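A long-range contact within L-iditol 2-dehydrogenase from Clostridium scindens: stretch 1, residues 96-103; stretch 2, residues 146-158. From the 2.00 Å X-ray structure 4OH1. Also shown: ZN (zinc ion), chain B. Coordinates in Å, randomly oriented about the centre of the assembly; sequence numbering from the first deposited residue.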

ATOM      1  N   GLN A  96     -25.500  19.254 -20.775  1.00 41.88           N
ATOM      2  CA  GLN A  96     -24.776  18.088 -20.212  1.00 40.93           C
ATOM      3  C   GLN A  96     -25.392  17.659 -18.900  1.00 38.31           C
ATOM      4  O   GLN A  96     -25.615  18.479 -18.043  1.00 38.11           O
ATOM      5  CB  GLN A  96     -23.302  18.414 -19.988  1.00 45.34           C
ATOM      6  CG  GLN A  96     -22.533  18.505 -21.301  1.00 46.97           C
ATOM      7  CD  GLN A  96     -21.158  19.132 -21.184  1.00 48.56           C
ATOM      8  OE1 GLN A  96     -20.708  19.584 -20.139  1.00 50.09           O
ATOM      9  NE2 GLN A  96     -20.490  19.164 -22.284  1.00 52.97           N
ATOM     10  N   LYS A  97     -25.713  16.373 -18.768  1.00 38.28           N
ATOM     11  CA  LYS A  97     -26.042  15.785 -17.477  1.00 36.45           C
ATOM     12  C   LYS A  97     -24.811  15.761 -16.541  1.00 37.12           C
ATOM     13  O   LYS A  97     -23.725  15.340 -16.964  1.00 36.65           O
ATOM     14  CB  LYS A  97     -26.568  14.380 -17.676  1.00 38.30           C
ATOM     15  CG  LYS A  97     -27.947  14.341 -18.361  1.00 42.52           C
ATOM     16  CD  LYS A  97     -28.483  12.966 -18.419  1.00 42.59           C
ATOM     17  CE  LYS A  97     -29.840  12.942 -19.052  1.00 43.67           C
ATOM     18  NZ  LYS A  97     -30.217  11.510 -19.155  1.00 44.13           N
ATOM     19  N   VAL A  98     -25.011  16.166 -15.273  1.00 34.66           N
ATOM     20  CA  VAL A  98     -23.932  16.259 -14.313  1.00 34.40           C
ATOM     21  C   VAL A  98     -24.369  15.967 -12.868  1.00 32.73           C
ATOM     22  O   VAL A  98     -25.562  15.961 -12.548  1.00 31.77           O
ATOM     23  CB  VAL A  98     -23.323  17.663 -14.328  1.00 35.73           C
ATOM     24  CG1 VAL A  98     -22.730  18.000 -15.696  1.00 38.79           C
ATOM     25  CG2 VAL A  98     -24.377  18.718 -13.943  1.00 36.27           C
ATOM     26  N   VAL A  99     -23.365  15.775 -12.010  1.00 28.97           N
ATOM     27  CA  VAL A  99     -23.514  15.821 -10.589  1.00 27.88           C
ATOM     28  C   VAL A  99     -22.508  16.802 -10.095  1.00 30.41           C
ATOM     29  O   VAL A  99     -21.550  17.191 -10.815  1.00 32.39           O
ATOM     30  CB  VAL A  99     -23.330  14.491  -9.902  1.00 29.10           C
ATOM     31  CG1 VAL A  99     -24.395  13.512 -10.345  1.00 30.03           C
ATOM     32  CG2 VAL A  99     -21.930  13.912 -10.156  1.00 29.47           C
ATOM     33  N   ALA A 100     -22.750  17.249  -8.885  1.00 30.32           N
ATOM     34  CA  ALA A 100     -21.912  18.273  -8.258  1.00 32.37           C
ATOM     35  C   ALA A 100     -21.340  17.780  -6.933  1.00 34.01           C
ATOM     36  O   ALA A 100     -22.002  17.041  -6.200  1.00 32.04           O
ATOM     37  CB  ALA A 100     -22.747  19.512  -8.004  1.00 34.61           C
ATOM     38  N   ASN A 101     -20.113  18.199  -6.660  1.00 33.59           N
ATOM     39  CA  ASN A 101     -19.470  18.020  -5.389  1.00 35.49           C
ATOM     40  C   ASN A 101     -19.625  19.315  -4.582  1.00 36.16           C
ATOM     41  O   ASN A 101     -19.123  20.327  -4.988  1.00 35.17           O
ATOM     42  CB  ASN A 101     -17.998  17.696  -5.635  1.00 34.44           C
ATOM     43  CG  ASN A 101     -17.211  17.506  -4.365  1.00 36.79           C
ATOM     44  OD1 ASN A 101     -17.747  17.495  -3.261  1.00 37.86           O
ATOM     45  ND2 ASN A 101     -15.912  17.332  -4.515  1.00 38.82           N
ATOM     46  N   TYR A 102     -20.303  19.264  -3.436  1.00 33.52           N
ATOM     47  CA  TYR A 102     -20.578  20.422  -2.626  1.00 35.64           C
ATOM     48  C   TYR A 102     -19.287  21.081  -2.184  1.00 36.51           C
ATOM     49  O   TYR A 102     -19.274  22.279  -1.891  1.00 37.42           O
ATOM     50  CB  TYR A 102     -21.428  20.037  -1.374  1.00 39.44           C
ATOM     51  CG  TYR A 102     -20.686  19.104  -0.406  1.00 40.71           C
ATOM     52  CD1 TYR A 102     -20.717  17.722  -0.572  1.00 43.22           C
ATOM     53  CD2 TYR A 102     -19.912  19.601   0.603  1.00 43.42           C
ATOM     54  CE1 TYR A 102     -20.014  16.867   0.280  1.00 46.52           C
ATOM     55  CE2 TYR A 102     -19.195  18.761   1.456  1.00 46.49           C
ATOM     56  CZ  TYR A 102     -19.257  17.397   1.290  1.00 48.43           C
ATOM     57  OH  TYR A 102     -18.522  16.557   2.108  1.00 53.43           O
ATOM     58  N   ALA A 103     -18.207  20.314  -2.077  1.00 36.49           N
ATOM     59  CA  ALA A 103     -16.987  20.820  -1.423  1.00 40.18           C
ATOM     60  C   ALA A 103     -16.118  21.565  -2.437  1.00 41.02           C
ATOM     61  O   ALA A 103     -15.866  21.053  -3.504  1.00 39.30           O
ATOM     62  CB  ALA A 103     -16.197  19.652  -0.807  1.00 42.92           C
ATOM     63  N   ASP A 146     -24.724  10.393 -21.032  1.00 41.94           N
ATOM     64  CA  ASP A 146     -25.869  11.063 -21.653  1.00 43.05           C
ATOM     65  C   ASP A 146     -27.164  10.345 -21.425  1.00 43.39           C
ATOM     66  O   ASP A 146     -28.193  10.957 -21.211  1.00 51.95           O
ATOM     67  CB  ASP A 146     -25.640  11.195 -23.132  1.00 51.67           C
ATOM     68  CG  ASP A 146     -24.413  12.007 -23.444  1.00 59.40           C
ATOM     69  OD1 ASP A 146     -23.994  12.789 -22.554  1.00 67.83           O
ATOM     70  OD2 ASP A 146     -23.858  11.839 -24.549  1.00 68.82           O
ATOM     71  N   ASP A 147     -27.123   9.042 -21.423  1.00 44.38           N
ATOM     72  CA  ASP A 147     -28.296   8.234 -21.129  1.00 46.70           C
ATOM     73  C   ASP A 147     -28.478   7.906 -19.639  1.00 45.03           C
ATOM     74  O   ASP A 147     -29.192   7.003 -19.285  1.00 50.62           O
ATOM     75  CB  ASP A 147     -28.182   6.925 -21.937  1.00 53.90           C
ATOM     76  CG  ASP A 147     -26.955   6.062 -21.528  1.00 62.49           C
ATOM     77  OD1 ASP A 147     -25.967   6.597 -20.970  1.00 66.96           O
ATOM     78  OD2 ASP A 147     -26.988   4.826 -21.762  1.00 71.81           O
ATOM     79  N   ALA A 148     -27.859   8.634 -18.745  1.00 43.27           N
ATOM     80  CA  ALA A 148     -27.980   8.334 -17.318  1.00 42.57           C
ATOM     81  C   ALA A 148     -29.339   8.595 -16.773  1.00 44.19           C
ATOM     82  O   ALA A 148     -29.929   9.633 -17.056  1.00 45.62           O
ATOM     83  CB  ALA A 148     -27.042   9.190 -16.543  1.00 40.18           C
ATOM     84  N   ASP A 149     -29.801   7.682 -15.915  1.00 46.41           N
ATOM     85  CA  ASP A 149     -31.001   7.895 -15.101  1.00 44.73           C
ATOM     86  C   ASP A 149     -30.597   8.801 -13.941  1.00 42.52           C
ATOM     87  O   ASP A 149     -29.899   8.382 -13.012  1.00 40.89           O
ATOM     88  CB  ASP A 149     -31.515   6.561 -14.581  1.00 49.45           C
ATOM     89  CG  ASP A 149     -32.695   6.708 -13.627  1.00 53.85           C
ATOM     90  OD1 ASP A 149     -32.959   7.821 -13.138  1.00 58.76           O
ATOM     91  OD2 ASP A 149     -33.371   5.693 -13.360  1.00 60.42           O
ATOM     92  N   LEU A 150     -31.039  10.047 -13.998  1.00 39.38           N
ATOM     93  CA  LEU A 150     -30.645  11.044 -13.035  1.00 37.36           C
ATOM     94  C   LEU A 150     -30.996  10.733 -11.578  1.00 37.40           C
ATOM     95  O   LEU A 150     -30.393  11.260 -10.652  1.00 34.85           O
ATOM     96  CB  LEU A 150     -31.284  12.373 -13.437  1.00 36.94           C
ATOM     97  CG  LEU A 150     -30.617  12.942 -14.674  1.00 40.54           C
ATOM     98  CD1 LEU A 150     -31.429  14.102 -15.218  1.00 41.62           C
ATOM     99  CD2 LEU A 150     -29.220  13.437 -14.383  1.00 39.19           C
ATOM    100  N   LYS A 151     -32.019   9.935 -11.366  1.00 36.78           N
ATOM    101  CA  LYS A 151     -32.443   9.604 -10.047  1.00 37.32           C
ATOM    102  C   LYS A 151     -31.346   8.861  -9.312  1.00 37.50           C
ATOM    103  O   LYS A 151     -31.061   9.131  -8.177  1.00 40.18           O
ATOM    104  CB  LYS A 151     -33.670   8.700 -10.154  1.00 40.33           C
ATOM    105  CG  LYS A 151     -34.210   8.209  -8.849  1.00 44.30           C
ATOM    106  CD  LYS A 151     -35.448   7.361  -9.124  1.00 49.60           C
ATOM    107  CE  LYS A 151     -35.955   6.762  -7.882  1.00 55.28           C
ATOM    108  NZ  LYS A 151     -37.360   6.326  -8.027  1.00 60.05           N
ATOM    109  N   ASP A 152     -30.741   7.904  -9.977  1.00 34.87           N
ATOM    110  CA  ASP A 152     -29.696   7.116  -9.348  1.00 36.41           C
ATOM    111  C   ASP A 152     -28.435   7.882  -9.145  1.00 34.31           C
ATOM    112  O   ASP A 152     -27.755   7.676  -8.139  1.00 36.33           O
ATOM    113  CB  ASP A 152     -29.388   5.914 -10.187  1.00 37.91           C
ATOM    114  CG  ASP A 152     -30.511   4.862 -10.149  1.00 42.05           C
ATOM    115  OD1 ASP A 152     -31.426   4.881  -9.286  1.00 45.91           O
ATOM    116  OD2 ASP A 152     -30.451   4.006 -11.028  1.00 45.66           O
ATOM    117  N   TYR A 153     -28.109   8.768 -10.086  1.00 33.57           N
ATOM    118  CA  TYR A 153     -26.858   9.567  -9.968  1.00 31.29           C
ATOM    119  C   TYR A 153     -26.938  10.650  -8.928  1.00 31.02           C
ATOM    120  O   TYR A 153     -25.934  11.208  -8.547  1.00 33.15           O
ATOM    121  CB  TYR A 153     -26.413  10.127 -11.328  1.00 33.27           C
ATOM    122  CG  TYR A 153     -25.841   9.048 -12.250  1.00 32.34           C
ATOM    123  CD1 TYR A 153     -26.667   8.220 -12.955  1.00 32.66           C
ATOM    124  CD2 TYR A 153     -24.474   8.874 -12.393  1.00 31.39           C
ATOM    125  CE1 TYR A 153     -26.150   7.219 -13.758  1.00 32.89           C
ATOM    126  CE2 TYR A 153     -23.962   7.925 -13.234  1.00 31.52           C
ATOM    127  CZ  TYR A 153     -24.805   7.091 -13.903  1.00 32.36           C
ATOM    128  OH  TYR A 153     -24.292   6.111 -14.704  1.00 33.60           O
ATOM    129  N   ALA A 154     -28.138  10.974  -8.472  1.00 31.05           N
ATOM    130  CA  ALA A 154     -28.270  11.816  -7.309  1.00 34.12           C
ATOM    131  C   ALA A 154     -27.544  11.207  -6.087  1.00 34.46           C
ATOM    132  O   ALA A 154     -27.241  11.898  -5.126  1.00 32.68           O
ATOM    133  CB  ALA A 154     -29.722  11.990  -6.967  1.00 33.88           C
ATOM    134  N   LEU A 155     -27.331   9.899  -6.099  1.00 35.23           N
ATOM    135  CA  LEU A 155     -26.641   9.246  -4.973  1.00 33.11           C
ATOM    136  C   LEU A 155     -25.161   9.170  -5.167  1.00 31.29           C
ATOM    137  O   LEU A 155     -24.518   8.498  -4.381  1.00 33.08           O
ATOM    138  CB  LEU A 155     -27.201   7.847  -4.677  1.00 31.87           C
ATOM    139  CG  LEU A 155     -28.389   7.997  -3.722  1.00 36.18           C
ATOM    140  CD1 LEU A 155     -29.475   8.971  -4.213  1.00 36.09           C
ATOM    141  CD2 LEU A 155     -28.978   6.631  -3.604  1.00 40.11           C
ATOM    142  N   VAL A 156     -24.595   9.856  -6.160  1.00 29.89           N
ATOM    143  CA  VAL A 156     -23.149   9.846  -6.327  1.00 27.57           C
ATOM    144  C   VAL A 156     -22.371  10.264  -5.113  1.00 30.10           C
ATOM    145  O   VAL A 156     -21.299   9.637  -4.796  1.00 31.59           O
ATOM    146  CB  VAL A 156     -22.673  10.635  -7.559  1.00 30.60           C
ATOM    147  CG1 VAL A 156     -21.190  10.890  -7.527  1.00 31.89           C
ATOM    148  CG2 VAL A 156     -22.990   9.864  -8.836  1.00 34.14           C
ATOM    149  N   GLU A 157     -22.830  11.281  -4.400  1.00 31.81           N
ATOM    150  CA  GLU A 157     -22.016  11.808  -3.295  1.00 32.33           C
ATOM    151  C   GLU A 157     -22.032  10.830  -2.121  1.00 32.95           C
ATOM    152  O   GLU A 157     -20.993  10.548  -1.544  1.00 28.51           O
ATOM    153  CB  GLU A 157     -22.430  13.214  -2.845  1.00 32.99           C
ATOM    154  CG  GLU A 157     -21.536  13.823  -1.694  1.00 32.49           C
ATOM    155  CD  GLU A 157     -21.936  13.347  -0.314  1.00 36.34           C
ATOM    156  OE1 GLU A 157     -23.100  12.912  -0.172  1.00 34.89           O
ATOM    157  OE2 GLU A 157     -21.098  13.326   0.625  1.00 35.22           O
ATOM    158  N   PRO A 158     -23.190  10.330  -1.736  1.00 31.13           N
ATOM    159  CA  PRO A 158     -23.089   9.379  -0.639  1.00 35.35           C
ATOM    160  C   PRO A 158     -22.314   8.095  -1.006  1.00 35.07           C
ATOM    161  O   PRO A 158     -21.629   7.553  -0.144  1.00 33.47           O
ATOM    162  CB  PRO A 158     -24.527   9.085  -0.266  1.00 35.75           C
ATOM    163  CG  PRO A 158     -25.332   9.576  -1.340  1.00 34.30           C
ATOM    164  CD  PRO A 158     -24.567  10.693  -1.993  1.00 34.77           C
TER
HETATM  165 ZN    ZN B 401     -24.246  12.927   1.585  0.75 49.76          ZN
HETATM  166  O   HOH W   1     -25.309  14.716 -20.899  1.00 60.54           O
HETATM  167  O   HOH W   2     -18.548  13.959   1.183  1.00 44.88           O
HETATM  168  O   HOH W   3     -22.249  13.422   2.795  1.00 47.20           O
HETATM  169  O   HOH W   4     -23.569  10.889   2.637  1.00 38.82           O

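Strand residues alternate in direction, so Lys97 and Val99 turn their CA-to-CB bonds toward the second stretch while Val98 and Ala100 turn away. Lys97 leaves the backbone with chi1 m and is otherwise fully extended, chi2 to chi4 all t. This reach delivers its ammonium to two backbone carbonyls: NZ donates to Ala148 O at 2.8 Å and to Asp146 O at 2.9 Å. A lysine suits the place because its charged end can satisfy several acceptors while its methylene chain tolerates apolar neighbours; Lys97 CD lies 4.1 Å from Leu150 CD2. The carboxylate of Asp146 takes another route, through water 1, which donates to its OD1 (2.9 Å) and accepts from Lys97 N (2.7 Å).

Val99, with chi1 m, packs both methyls on the second stretch: CG1 is 4.1 Å from Tyr153 CB and 4.2 Å from Val156 CG2, and CG2 is 4.1 Å from Val156 CG1. A compact branched side chain fits this buried site.

Farther along, Tyr102 (chi1 p) starts sideways, but its ring extends nearer, presenting its edge to Glu157, with CE1 3.7 Å from OE2. Water 2 links Tyr102 OH (2.8 Å) to Glu157 OE2 (2.7 Å). With chi1 t and chi2 m, Glu157 binds zinc through OE1 at 2.1 Å, while OE2 also accepts from zinc-bound water 3 at 2.5 Å.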